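Local coordinates for protein N-alpha-acetyltransferase 35, NatC auxiliary subunit (Saccharomyces cerevisiae, PDB 6YGA) that serves as the auxiliary subunit of the NatC N-terminal acetyltransferase, which acetylates the N-terminal methionine of the L-A virus Gag protein, at residues L153-L158 and K225-L230; V231-H236 and S245-L250; S446-S451 and K543-T548; K549-I554 and R638-S643. All blocks are in the same frame, centred on the assembly; numbering follows the deposited sequence.

Contact 1: L153-L158 and K225-L230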
loop_
_atom_site.group_PDB
_atom_site.type_symbol
_atom_site.label_atom_id
_atom_site.label_comp_id
_atom_site.label_asym_id
_atom_site.label_seq_id
_atom_site.Cartn_x
_atom_site.Cartn_y
_atom_site.Cartn_z
ATOM N N LEU B 153 -28.831 1.053 -11.141
ATOM C CA LEU B 153 -28.363 -0.021 -12.010
ATOM C C LEU B 153 -27.013 0.318 -12.628
ATOM O O LEU B 153 -26.165 -0.566 -12.806
ATOM C CB LEU B 153 -29.399 -0.301 -13.097
ATOM C CG LEU B 153 -29.119 -1.503 -13.997
ATOM C CD1 LEU B 153 -29.026 -2.777 -13.171
ATOM C CD2 LEU B 153 -30.195 -1.627 -15.066
ATOM N N GLY B 154 -26.794 1.590 -12.966
ATOM C CA GLY B 154 -25.517 1.977 -13.542
ATOM C C GLY B 154 -24.371 1.827 -12.561
ATOM O O GLY B 154 -23.310 1.294 -12.900
ATOM N N VAL B 155 -24.572 2.292 -11.327
ATOM C CA VAL B 155 -23.540 2.155 -10.304
ATOM C C VAL B 155 -23.323 0.686 -9.955
ATOM O O VAL B 155 -22.183 0.246 -9.760
ATOM C CB VAL B 155 -23.906 2.995 -9.066
ATOM C CG1 VAL B 155 -22.894 2.783 -7.953
ATOM C CG2 VAL B 155 -23.983 4.468 -9.436
ATOM N N CYS B 156 -24.401 -0.099 -9.878
ATOM C CA CYS B 156 -24.243 -1.525 -9.606
ATOM C C CYS B 156 -23.490 -2.215 -10.736
ATOM O O CYS B 156 -22.714 -3.148 -10.495
ATOM C CB CYS B 156 -25.604 -2.187 -9.387
ATOM S SG CYS B 156 -26.390 -1.821 -7.800
ATOM N N TYR B 157 -23.703 -1.768 -11.977
ATOM C CA TYR B 157 -22.914 -2.290 -13.087
ATOM C C TYR B 157 -21.448 -1.901 -12.939
ATOM O O TYR B 157 -20.553 -2.671 -13.307
ATOM C CB TYR B 157 -23.471 -1.786 -14.421
ATOM C CG TYR B 157 -22.850 -2.461 -15.625
ATOM C CD1 TYR B 157 -23.388 -3.633 -16.141
ATOM C CD2 TYR B 157 -21.721 -1.933 -16.239
ATOM C CE1 TYR B 157 -22.823 -4.260 -17.236
ATOM C CE2 TYR B 157 -21.148 -2.551 -17.335
ATOM C CZ TYR B 157 -21.704 -3.713 -17.828
ATOM O OH TYR B 157 -21.136 -4.332 -18.916
ATOM N N LEU B 158 -21.186 -0.712 -12.392
ATOM C CA LEU B 158 -19.809 -0.269 -12.198
ATOM C C LEU B 158 -19.081 -1.151 -11.192
ATOM O O LEU B 158 -17.972 -1.630 -11.458
ATOM C CB LEU B 158 -19.786 1.190 -11.743
ATOM C CG LEU B 158 -18.409 1.765 -11.409
ATOM C CD1 LEU B 158 -17.577 1.955 -12.674
ATOM C CD2 LEU B 158 -18.546 3.072 -10.645
ATOM N N LYS B 225 -25.670 11.367 -17.285
ATOM C CA LYS B 225 -24.653 11.210 -18.321
ATOM C C LYS B 225 -23.321 10.774 -17.724
ATOM O O LYS B 225 -22.564 10.032 -18.361
ATOM C CB LYS B 225 -24.485 12.509 -19.105
ATOM C CG LYS B 225 -25.698 12.932 -19.913
ATOM C CD LYS B 225 -25.396 14.191 -20.713
ATOM C CE LYS B 225 -26.546 14.555 -21.637
ATOM N NZ LYS B 225 -26.246 15.763 -22.458
ATOM N N ILE B 226 -23.013 11.235 -16.508
ATOM C CA ILE B 226 -21.800 10.791 -15.823
ATOM C C ILE B 226 -21.845 9.285 -15.599
ATOM O O ILE B 226 -20.870 8.568 -15.857
ATOM C CB ILE B 226 -21.615 11.555 -14.497
ATOM C CG1 ILE B 226 -21.124 12.981 -14.750
ATOM C CG2 ILE B 226 -20.642 10.827 -13.581
ATOM C CD1 ILE B 226 -20.889 13.775 -13.478
ATOM N N ILE B 227 -22.991 8.781 -15.131
ATOM C CA ILE B 227 -23.134 7.348 -14.890
ATOM C C ILE B 227 -22.942 6.564 -16.184
ATOM O O ILE B 227 -22.307 5.504 -16.194
ATOM C CB ILE B 227 -24.495 7.053 -14.233
ATOM C CG1 ILE B 227 -24.581 7.746 -12.868
ATOM C CG2 ILE B 227 -24.713 5.554 -14.077
ATOM C CD1 ILE B 227 -25.870 7.487 -12.117
ATOM N N ILE B 228 -23.470 7.084 -17.297
ATOM C CA ILE B 228 -23.273 6.440 -18.595
ATOM C C ILE B 228 -21.787 6.340 -18.923
ATOM O O ILE B 228 -21.313 5.311 -19.421
ATOM C CB ILE B 228 -24.047 7.199 -19.690
ATOM C CG1 ILE B 228 -25.553 6.996 -19.512
ATOM C CG2 ILE B 228 -23.594 6.763 -21.078
ATOM C CD1 ILE B 228 -26.397 7.682 -20.561
ATOM N N CYS B 229 -21.029 7.400 -18.639
ATOM C CA CYS B 229 -19.594 7.375 -18.907
ATOM C C CYS B 229 -18.885 6.341 -18.041
ATOM O O CYS B 229 -17.964 5.660 -18.509
ATOM C CB CYS B 229 -18.996 8.761 -18.681
ATOM S SG CYS B 229 -19.635 10.036 -19.791
ATOM N N LEU B 230 -19.292 6.208 -16.776
ATOM C CA LEU B 230 -18.654 5.228 -15.901
ATOM C C LEU B 230 -18.945 3.807 -16.368
ATOM O O LEU B 230 -18.097 2.917 -16.234
ATOM C CB LEU B 230 -19.117 5.423 -14.455
ATOM C CG LEU B 230 -18.763 6.756 -13.786
ATOM C CD1 LEU B 230 -19.538 6.942 -12.486
ATOM C CD2 LEU B 230 -17.268 6.844 -13.536
#

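Contact 2: V231-H236 and S245-L250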
loop_
_atom_site.group_PDB
_atom_site.type_symbol
_atom_site.label_atom_id
_atom_site.label_comp_id
_atom_site.label_asym_id
_atom_site.label_seq_id
_atom_site.Cartn_x
_atom_site.Cartn_y
_atom_site.Cartn_z
ATOM N N VAL B 231 -20.144 3.575 -16.911
ATOM C CA VAL B 231 -20.482 2.260 -17.444
ATOM C C VAL B 231 -19.635 1.941 -18.670
ATOM O O VAL B 231 -19.333 0.773 -18.943
ATOM C CB VAL B 231 -21.990 2.198 -17.754
ATOM C CG1 VAL B 231 -22.351 0.877 -18.409
ATOM C CG2 VAL B 231 -22.794 2.400 -16.481
ATOM N N HIS B 232 -19.213 2.963 -19.408
ATOM C CA HIS B 232 -18.411 2.770 -20.608
ATOM C C HIS B 232 -16.939 2.518 -20.318
ATOM O O HIS B 232 -16.163 2.361 -21.267
ATOM C CB HIS B 232 -18.539 3.984 -21.525
ATOM C CG HIS B 232 -19.706 3.914 -22.459
ATOM N ND1 HIS B 232 -19.695 3.147 -23.604
ATOM C CD2 HIS B 232 -20.916 4.519 -22.421
ATOM C CE1 HIS B 232 -20.850 3.280 -24.231
ATOM N NE2 HIS B 232 -21.609 4.108 -23.535
ATOM N N LEU B 233 -16.528 2.481 -19.049
ATOM C CA LEU B 233 -15.111 2.299 -18.752
ATOM C C LEU B 233 -14.638 0.895 -19.099
ATOM O O LEU B 233 -13.441 0.686 -19.323
ATOM C CB LEU B 233 -14.823 2.600 -17.282
ATOM C CG LEU B 233 -14.763 4.080 -16.896
ATOM C CD1 LEU B 233 -14.533 4.239 -15.397
ATOM C CD2 LEU B 233 -13.679 4.788 -17.688
ATOM N N GLU B 234 -15.551 -0.075 -19.152
ATOM C CA GLU B 234 -15.152 -1.433 -19.493
ATOM C C GLU B 234 -14.758 -1.576 -20.959
ATOM O O GLU B 234 -14.174 -2.603 -21.327
ATOM C CB GLU B 234 -16.275 -2.415 -19.154
ATOM C CG GLU B 234 -17.445 -2.379 -20.111
ATOM C CD GLU B 234 -18.389 -3.546 -19.911
ATOM O OE1 GLU B 234 -18.409 -4.112 -18.798
ATOM O OE2 GLU B 234 -19.104 -3.903 -20.872
ATOM N N ASP B 235 -15.047 -0.574 -21.797
ATOM C CA ASP B 235 -14.678 -0.655 -23.207
ATOM C C ASP B 235 -13.167 -0.759 -23.389
ATOM O O ASP B 235 -12.700 -1.348 -24.370
ATOM C CB ASP B 235 -15.212 0.558 -23.976
ATOM C CG ASP B 235 -16.729 0.674 -23.929
ATOM O OD1 ASP B 235 -17.416 -0.355 -23.753
ATOM O OD2 ASP B 235 -17.236 1.806 -24.079
ATOM N N HIS B 236 -12.388 -0.206 -22.455
ATOM C CA HIS B 236 -10.939 -0.203 -22.615
ATOM C C HIS B 236 -10.322 -1.578 -22.387
ATOM O O HIS B 236 -9.162 -1.788 -22.758
ATOM C CB HIS B 236 -10.312 0.829 -21.678
ATOM C CG HIS B 236 -10.862 2.208 -21.862
ATOM N ND1 HIS B 236 -10.773 2.891 -23.057
ATOM C CD2 HIS B 236 -11.522 3.025 -21.009
ATOM C CE1 HIS B 236 -11.351 4.072 -22.929
ATOM N NE2 HIS B 236 -11.812 4.179 -21.696
ATOM N N SER B 245 -13.889 9.783 -26.055
ATOM C CA SER B 245 -15.119 10.567 -26.121
ATOM C C SER B 245 -15.868 10.539 -24.792
ATOM O O SER B 245 -16.169 11.590 -24.216
ATOM C CB SER B 245 -16.006 10.052 -27.257
ATOM O OG SER B 245 -15.367 10.217 -28.512
ATOM N N HIS B 246 -16.174 9.339 -24.290
ATOM C CA HIS B 246 -16.850 9.225 -23.001
ATOM C C HIS B 246 -15.996 9.774 -21.865
ATOM O O HIS B 246 -16.530 10.343 -20.907
ATOM C CB HIS B 246 -17.225 7.767 -22.735
ATOM C CG HIS B 246 -18.344 7.264 -23.594
ATOM N ND1 HIS B 246 -18.139 6.462 -24.697
ATOM C CD2 HIS B 246 -19.682 7.456 -23.511
ATOM C CE1 HIS B 246 -19.304 6.179 -25.255
ATOM N NE2 HIS B 246 -20.255 6.771 -24.555
ATOM N N LEU B 247 -14.674 9.621 -21.952
ATOM C CA LEU B 247 -13.810 10.191 -20.924
ATOM C C LEU B 247 -13.845 11.712 -20.959
ATOM O O LEU B 247 -13.808 12.362 -19.908
ATOM C CB LEU B 247 -12.380 9.684 -21.093
ATOM C CG LEU B 247 -12.201 8.197 -20.791
ATOM C CD1 LEU B 247 -10.838 7.707 -21.252
ATOM C CD2 LEU B 247 -12.396 7.937 -19.306
ATOM N N ASP B 248 -13.908 12.298 -22.158
ATOM C CA ASP B 248 -14.024 13.751 -22.257
ATOM C C ASP B 248 -15.388 14.225 -21.769
ATOM O O ASP B 248 -15.486 15.256 -21.095
ATOM C CB ASP B 248 -13.776 14.214 -23.695
ATOM C CG ASP B 248 -12.320 14.071 -24.128
ATOM O OD1 ASP B 248 -11.416 14.152 -23.269
ATOM O OD2 ASP B 248 -12.079 13.891 -25.341
ATOM N N GLU B 249 -16.454 13.486 -22.097
ATOM C CA GLU B 249 -17.780 13.841 -21.597
ATOM C C GLU B 249 -17.830 13.768 -20.077
ATOM O O GLU B 249 -18.487 14.591 -19.429
ATOM C CB GLU B 249 -18.841 12.922 -22.202
ATOM C CG GLU B 249 -18.952 12.993 -23.710
ATOM C CD GLU B 249 -19.934 11.982 -24.261
ATOM O OE1 GLU B 249 -20.884 11.620 -23.535
ATOM O OE2 GLU B 249 -19.748 11.541 -25.414
ATOM N N LEU B 250 -17.143 12.785 -19.492
ATOM C CA LEU B 250 -17.107 12.672 -18.038
ATOM C C LEU B 250 -16.464 13.900 -17.410
ATOM O O LEU B 250 -16.903 14.367 -16.351
ATOM C CB LEU B 250 -16.359 11.402 -17.634
ATOM C CG LEU B 250 -16.135 11.172 -16.138
ATOM C CD1 LEU B 250 -17.461 11.140 -15.394
ATOM C CD2 LEU B 250 -15.356 9.886 -15.909
#

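Contact 3: S446-S451 and K543-T548. With EDO (1,2-ethanediol), chain C; EDO (1,2-ethanediol), chain D.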
loop_
_atom_site.group_PDB
_atom_site.type_symbol
_atom_site.label_atom_id
_atom_site.label_comp_id
_atom_site.label_asym_id
_atom_site.label_seq_id
_atom_site.Cartn_x
_atom_site.Cartn_y
_atom_site.Cartn_z
ATOM N N SER B 446 17.694 -1.384 -11.040
ATOM C CA SER B 446 16.685 -1.666 -10.026
ATOM C C SER B 446 17.260 -1.510 -8.625
ATOM O O SER B 446 16.567 -1.036 -7.717
ATOM C CB SER B 446 16.113 -3.069 -10.224
ATOM O OG SER B 446 15.365 -3.152 -11.424
HETATM N N MSE B 447 18.518 -1.894 -8.428
HETATM C CA MSE B 447 19.174 -1.730 -7.134
HETATM C C MSE B 447 19.231 -0.256 -6.746
HETATM O O MSE B 447 18.986 0.108 -5.595
HETATM C CB MSE B 447 20.590 -2.316 -7.157
HETATM C CG MSE B 447 20.661 -3.827 -7.331
HETATM SE SE MSE B 447 22.487 -4.464 -7.639
HETATM C CE MSE B 447 23.226 -4.236 -5.851
ATOM N N ILE B 448 19.558 0.586 -7.727
ATOM C CA ILE B 448 19.647 2.022 -7.488
ATOM C C ILE B 448 18.266 2.605 -7.222
ATOM O O ILE B 448 18.068 3.370 -6.271
ATOM C CB ILE B 448 20.338 2.711 -8.678
ATOM C CG1 ILE B 448 21.818 2.314 -8.738
ATOM C CG2 ILE B 448 20.162 4.216 -8.607
ATOM C CD1 ILE B 448 22.500 2.678 -10.041
ATOM N N GLU B 449 17.286 2.246 -8.058
ATOM C CA GLU B 449 15.928 2.750 -7.880
ATOM C C GLU B 449 15.344 2.304 -6.545
ATOM O O GLU B 449 14.678 3.085 -5.856
ATOM C CB GLU B 449 15.047 2.285 -9.040
ATOM C CG GLU B 449 13.579 2.674 -8.921
ATOM C CD GLU B 449 13.322 4.126 -9.279
ATOM O OE1 GLU B 449 14.260 4.808 -9.744
ATOM O OE2 GLU B 449 12.177 4.583 -9.102
ATOM N N PHE B 450 15.593 1.050 -6.160
ATOM C CA PHE B 450 15.106 0.546 -4.880
ATOM C C PHE B 450 15.700 1.325 -3.711
ATOM O O PHE B 450 15.005 1.607 -2.727
ATOM C CB PHE B 450 15.431 -0.943 -4.760
ATOM C CG PHE B 450 15.189 -1.516 -3.392
ATOM C CD1 PHE B 450 13.905 -1.809 -2.965
ATOM C CD2 PHE B 450 16.251 -1.785 -2.545
ATOM C CE1 PHE B 450 13.684 -2.348 -1.711
ATOM C CE2 PHE B 450 16.038 -2.320 -1.291
ATOM C CZ PHE B 450 14.753 -2.602 -0.872
ATOM N N SER B 451 16.981 1.689 -3.803
ATOM C CA SER B 451 17.639 2.366 -2.688
ATOM C C SER B 451 17.169 3.809 -2.558
ATOM O O SER B 451 16.841 4.268 -1.459
ATOM C CB SER B 451 19.156 2.316 -2.862
ATOM O OG SER B 451 19.629 0.982 -2.924
ATOM N N LYS B 543 24.258 10.401 -19.266
ATOM C CA LYS B 543 23.963 11.708 -18.684
ATOM C C LYS B 543 23.062 11.580 -17.462
ATOM O O LYS B 543 23.245 12.300 -16.474
ATOM C CB LYS B 543 23.319 12.623 -19.725
ATOM C CG LYS B 543 24.289 13.590 -20.372
ATOM C CD LYS B 543 23.589 14.857 -20.836
ATOM C CE LYS B 543 24.604 15.923 -21.209
ATOM N NZ LYS B 543 25.496 16.258 -20.062
ATOM N N GLU B 544 22.084 10.673 -17.506
ATOM C CA GLU B 544 21.197 10.514 -16.360
ATOM C C GLU B 544 21.926 9.897 -15.174
ATOM O O GLU B 544 21.744 10.338 -14.033
ATOM C CB GLU B 544 19.981 9.670 -16.733
ATOM C CG GLU B 544 19.056 9.428 -15.552
ATOM C CD GLU B 544 17.706 8.875 -15.953
ATOM O OE1 GLU B 544 17.663 7.790 -16.569
ATOM O OE2 GLU B 544 16.687 9.531 -15.651
ATOM N N ILE B 545 22.756 8.880 -15.419
ATOM C CA ILE B 545 23.437 8.220 -14.310
ATOM C C ILE B 545 24.498 9.133 -13.708
ATOM O O ILE B 545 24.778 9.060 -12.505
ATOM C CB ILE B 545 24.031 6.869 -14.759
ATOM C CG1 ILE B 545 24.458 6.050 -13.541
ATOM C CG2 ILE B 545 25.213 7.068 -15.691
ATOM C CD1 ILE B 545 23.332 5.818 -12.546
ATOM N N ASN B 546 25.100 10.009 -14.517
ATOM C CA ASN B 546 26.051 10.969 -13.971
ATOM C C ASN B 546 25.354 12.018 -13.113
ATOM O O ASN B 546 25.945 12.523 -12.152
ATOM C CB ASN B 546 26.844 11.631 -15.096
ATOM C CG ASN B 546 28.086 10.845 -15.470
ATOM O OD1 ASN B 546 29.048 10.786 -14.702
ATOM N ND2 ASN B 546 28.074 10.241 -16.651
ATOM N N ILE B 547 24.103 12.351 -13.436
ATOM C CA ILE B 547 23.330 13.237 -12.572
ATOM C C ILE B 547 23.059 12.559 -11.237
ATOM O O ILE B 547 23.243 13.155 -10.170
ATOM C CB ILE B 547 22.027 13.665 -13.268
ATOM C CG1 ILE B 547 22.337 14.603 -14.431
ATOM C CG2 ILE B 547 21.085 14.340 -12.284
ATOM C CD1 ILE B 547 21.131 14.925 -15.278
ATOM N N THR B 548 22.635 11.292 -11.281
ATOM C CA THR B 548 22.428 10.530 -10.053
ATOM C C THR B 548 23.716 10.435 -9.249
ATOM O O THR B 548 23.720 10.638 -8.030
ATOM C CB THR B 548 21.907 9.129 -10.380
ATOM O OG1 THR B 548 20.596 9.222 -10.948
ATOM C CG2 THR B 548 21.847 8.270 -9.123
HETATM C C1 EDO C . 18.843 11.439 -12.150
HETATM O O1 EDO C . 18.556 10.756 -10.920
HETATM C C2 EDO C . 17.626 11.422 -13.065
HETATM O O2 EDO C . 17.032 10.120 -13.079
HETATM C C1 EDO D . 12.513 8.151 -13.911
HETATM O O1 EDO D . 12.177 7.727 -12.585
HETATM C C2 EDO D . 14.028 8.246 -14.043
HETATM O O2 EDO D . 14.375 8.567 -15.396
#

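Contact 4: K549-I554 and R638-S643. With EDO (1,2-ethanediol), chain Y; EDO (1,2-ethanediol), chain E.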
loop_
_atom_site.group_PDB
_atom_site.type_symbol
_atom_site.label_atom_id
_atom_site.label_comp_id
_atom_site.label_asym_id
_atom_site.label_seq_id
_atom_site.Cartn_x
_atom_site.Cartn_y
_atom_site.Cartn_z
ATOM N N LYS B 549 24.825 10.128 -9.926
ATOM C CA LYS B 549 26.106 9.988 -9.244
ATOM C C LYS B 549 26.512 11.291 -8.568
ATOM O O LYS B 549 26.946 11.291 -7.410
ATOM C CB LYS B 549 27.174 9.543 -10.244
ATOM C CG LYS B 549 28.280 8.693 -9.652
ATOM C CD LYS B 549 29.329 8.350 -10.704
ATOM C CE LYS B 549 30.085 9.595 -11.141
ATOM N NZ LYS B 549 31.140 9.308 -12.153
ATOM N N SER B 550 26.362 12.414 -9.272
ATOM C CA SER B 550 26.735 13.703 -8.701
ATOM C C SER B 550 25.866 14.057 -7.499
ATOM O O SER B 550 26.374 14.557 -6.489
ATOM C CB SER B 550 26.638 14.794 -9.767
ATOM O OG SER B 550 27.602 14.610 -10.788
ATOM N N LEU B 551 24.555 13.811 -7.589
ATOM C CA LEU B 551 23.659 14.190 -6.499
ATOM C C LEU B 551 23.959 13.398 -5.231
ATOM O O LEU B 551 23.979 13.964 -4.132
ATOM C CB LEU B 551 22.203 14.003 -6.923
ATOM C CG LEU B 551 21.690 15.022 -7.943
ATOM C CD1 LEU B 551 20.262 14.701 -8.339
ATOM C CD2 LEU B 551 21.789 16.432 -7.383
ATOM N N CYS B 552 24.198 12.089 -5.363
ATOM C CA CYS B 552 24.586 11.281 -4.211
ATOM C C CYS B 552 25.869 11.804 -3.579
ATOM O O CYS B 552 25.969 11.905 -2.350
ATOM C CB CYS B 552 24.763 9.822 -4.627
ATOM S SG CYS B 552 23.275 9.044 -5.268
ATOM N N LEU B 553 26.864 12.130 -4.404
ATOM C CA LEU B 553 28.114 12.667 -3.878
ATOM C C LEU B 553 27.870 13.977 -3.146
ATOM O O LEU B 553 28.417 14.209 -2.063
ATOM C CB LEU B 553 29.121 12.857 -5.012
ATOM C CG LEU B 553 30.576 13.117 -4.621
ATOM C CD1 LEU B 553 31.031 12.101 -3.586
ATOM C CD2 LEU B 553 31.475 13.059 -5.851
ATOM N N ILE B 554 27.044 14.849 -3.727
ATOM C CA ILE B 554 26.701 16.106 -3.070
ATOM C C ILE B 554 26.097 15.841 -1.698
ATOM O O ILE B 554 26.421 16.521 -0.718
ATOM C CB ILE B 554 25.756 16.926 -3.966
ATOM C CG1 ILE B 554 26.540 17.509 -5.143
ATOM C CG2 ILE B 554 25.053 18.016 -3.164
ATOM C CD1 ILE B 554 25.674 18.082 -6.227
ATOM N N ARG B 638 25.686 23.332 -10.082
ATOM C CA ARG B 638 25.506 24.043 -11.344
ATOM C C ARG B 638 25.752 23.127 -12.537
ATOM O O ARG B 638 25.059 23.227 -13.557
ATOM C CB ARG B 638 26.422 25.263 -11.402
ATOM C CG ARG B 638 26.162 26.269 -10.300
ATOM C CD ARG B 638 26.914 27.559 -10.555
ATOM N NE ARG B 638 26.713 28.526 -9.482
ATOM C CZ ARG B 638 27.569 28.720 -8.485
ATOM N NH1 ARG B 638 28.690 28.016 -8.426
ATOM N NH2 ARG B 638 27.308 29.624 -7.551
ATOM N N ASN B 639 26.730 22.224 -12.432
ATOM C CA ASN B 639 26.952 21.264 -13.509
ATOM C C ASN B 639 25.761 20.327 -13.660
ATOM O O ASN B 639 25.375 19.979 -14.782
ATOM C CB ASN B 639 28.232 20.466 -13.259
ATOM C CG ASN B 639 29.481 21.320 -13.356
ATOM O OD1 ASN B 639 29.492 22.357 -14.021
ATOM N ND2 ASN B 639 30.546 20.885 -12.694
ATOM N N VAL B 640 25.166 19.910 -12.539
ATOM C CA VAL B 640 23.970 19.073 -12.599
ATOM C C VAL B 640 22.838 19.814 -13.295
ATOM O O VAL B 640 22.130 19.247 -14.137
ATOM C CB VAL B 640 23.567 18.614 -11.185
ATOM C CG1 VAL B 640 22.144 18.066 -11.181
ATOM C CG2 VAL B 640 24.535 17.560 -10.679
ATOM N N VAL B 641 22.659 21.096 -12.967
ATOM C CA VAL B 641 21.624 21.901 -13.611
ATOM C C VAL B 641 21.857 21.965 -15.116
ATOM O O VAL B 641 20.917 21.844 -15.910
ATOM C CB VAL B 641 21.576 23.305 -12.978
ATOM C CG1 VAL B 641 20.670 24.229 -13.776
ATOM C CG2 VAL B 641 21.103 23.210 -11.533
ATOM N N SER B 642 23.114 22.137 -15.529
ATOM C CA SER B 642 23.430 22.150 -16.955
ATOM C C SER B 642 23.100 20.813 -17.614
ATOM O O SER B 642 22.560 20.780 -18.725
ATOM C CB SER B 642 24.902 22.508 -17.155
ATOM O OG SER B 642 25.200 23.746 -16.529
ATOM N N SER B 643 23.405 19.699 -16.943
ATOM C CA SER B 643 23.080 18.390 -17.509
ATOM C C SER B 643 21.574 18.181 -17.593
ATOM O O SER B 643 21.070 17.669 -18.601
ATOM C CB SER B 643 23.724 17.276 -16.686
ATOM O OG SER B 643 25.131 17.281 -16.829
HETATM C C1 EDO Y . 26.890 15.198 -14.590
HETATM O O1 EDO Y . 25.637 14.742 -15.112
HETATM C C2 EDO Y . 26.674 16.396 -13.675
HETATM O O2 EDO Y . 27.952 16.952 -13.346
HETATM C C1 EDO E . 30.737 12.995 -9.963
HETATM O O1 EDO E . 29.535 12.723 -10.692
HETATM C C2 EDO E . 31.464 14.167 -10.616
HETATM O O2 EDO E . 32.656 14.468 -9.882
#

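Contact 1: L153-L158 and K225-L230
Helix segments 153-158 and 225-230 run nearly parallel, 24° between their N-to-C directions and 9.2 Å between axes at closest approach, with Gly154 facing Ile227 and Leu158 facing Leu230. The closest backbone pass is at Gly154, where the CA atoms of Gly154 and Ile227 come within 6.0 Å. With no side chain in the way, the branch methyl CG2 of Ile227 rests directly on the helix backbone, 3.7 Å from Gly154 CA. That methyl gets there because Ile227 has chi1 of -62°, which sets CG2 opposite the backbone N, with CG1 beside the N and CD1 stretched out beyond it. CD1 then meets Val155 loosely, 4.5 Å from Val155 CG2. One turn further on, Leu158 CD1 lies 3.7 Å from the carbonyl O of Leu230 and 4.2 Å from Leu230 CB. The outer methyls take part too, Leu158 CD2 meeting Leu230 CD1 loosely at 4.4 Å. Helix 85-104 covers this seam, placing Val100 against both Val155 and Leu158 and Leu97 against Ile227. On a further face of helix 215-231, Ile226 packs against Leu250 and Asn253 of helix 245-260. Every residue that touches is buried, and the touches are methyl against backbone or other aliphatic carbon; the close fit at the glycine, with no polar bond between the segments, is probably what sets the helix spacing.

Contact 2: V231-H236 and S245-L250
Two imidazoles make the main contact: His232 and His246 stack face to face, ring centroids 3.5 Å apart and planes 17° from parallel. The overlap is slightly offset, so that NE2 of His246 lies over the rim of the His232 ring and CD2 of His232 does the same for His246. The two NE2 atoms, of His232 and His246, come within 3.2 Å, but one sits above the other's ring and the angle is too poor for a hydrogen bond. A CH-pi contact extends the stack backwards, His232 CB standing over the His246 ring face, 4.0 Å from its centroid.

The polar interaction holds one of the rings from its edge. His232 ND1 donates to Asp235 OD2 at 2.8 Å, the carboxylate oxygen lying almost exactly in the ring plane and accepting through its syn lone pair. This fixes the rotation of the imidazole, and Asp235 is in turn positioned by Gln193 through OD1. The nearby carboxylate would be expected to polarise the His232 ring.

Van der Waals packing forms the third group. Leu233 and Leu247 meet at about a right angle through their CD2 methyls, 3.8 Å apart, while CD1 of Leu247 approaches the His236 ring obliquely, 3.7 Å from His236 NE2. The other ring nitrogen of His236, ND1, is bonded to the carbonyl of Ser241, and Val307 of helix 298-311 touches both His236 and Leu247.

The whole is a turn between successive helices of an all-helical fold: helix 215-231 ends, the chain passes through short helix 235-238, and helix 245-260 packs back against 215-231, Leu250 on Cys229, with the histidine stack at the turn.

Contact 3: S446-S451 and K543-T548
Ile448 and Ile545 touch methyl to methyl, joining helix 433-456 to the long helix 511-564 within the TPR-like, all-helical part of the chain. The terminal CD1 atoms of Ile448 and Ile545 are 4.1 Å apart, and the two side chains meet at about a right angle. Ile545 reaches over because its CG1 arm points away from the backbone N (chi1 -167°), leaving CG2 wedged between N and carbonyl. Beside this pair Ile448 CG2 faces Thr548 CG2 at 4.4 Å, a light touch. This apolar seam is the packed part, and it is thin: the neighbouring helix backbones stay far apart, with 9.3 Å between the CA atoms of Ile448 and Thr548.

On the looser side, two molecules of 1,2-ethanediol, probably from the crystallisation liquor, take up positions beside helix 511-564. The ethanediol of chain C links two successive turns of it, its O2 donating to Glu544 OE2 at 2.7 Å and its O1 hydrogen-bonded to Thr548 OG1 at 2.6 Å. O2 of the chain D ethanediol also donates to Glu544 OE2, so this carboxylate oxygen is gripped by two diol hydroxyls, with a weak third bond to Tyr675 OH. Ile547, on another face, packs on Val640 and Ile644 of helix 619-653.

Within helix 433-456, Ser451 OG donates to the carbonyl O of Met447, a selenomethionine in the model, at 2.9 Å, approaching from the face opposite to that used by Ser451 N.

Contact 4: K549-I554 and R638-S643
Val640 carries this contact from its side, each of its two methyls meeting a different residue. Its chi1 of 165° puts CG1 opposite the backbone N and swings CG2 alongside that N; CG2 then presses on Ser550 CB at 3.6 Å, while CG1 meets Leu551 CD2 at 4.1 Å. In Leu551, chi2 of 177° stretches CD1 onward and turns CD2 aside, onto the valine, and Leu678 and Leu685 of helix 668-701 pack on the same leucine. The segments belong to helices 511-564 and 619-653, two long rods that run antiparallel here in the TPR-like helical region. Ser550 CB faces the valine, and the first torsion sets OG beside the backbone N, where it bonds Asn546 O on its own helix and Glu636 OE2 on the partner. The 1,2-ethanediol of chain E donates to the same Ser550 OG through its O1, at 2.7 Å. Lys549 bends at chi3 (67°), bringing its CE to 3.2 Å from that same diol O1. The ethanediol of chain Y sits between the helices, its C2 3.9 Å from Val640 CG2 and its O1 hydrogen-bonded at 3.1 Å to Ser643 OG.

In the fold
The four contacts follow one another along the chain and fall into two groups. Contacts 1 and 2 have centres 10 Å apart and touch directly: Tyr157 OH lies 2.7 Å from Glu234 OE1, a probable hydrogen bond, and the Tyr157 ring packs on Val231. Helices 215-231 and 235-238, which carry them, are consecutive. Contacts 3 and 4 have centres 12 Å apart, share helix 511-564, and meet where Ile547 packs on Ser643; both lie in the TPR-like region. Between the groups the centres are 38 to 50 Å apart with no touch. The auxiliary subunit is thus an elongated helical body: helices 142-167, 215-231, 235-238 and 245-260 build one group, and helices 433-456, 511-564 and 619-653 the other.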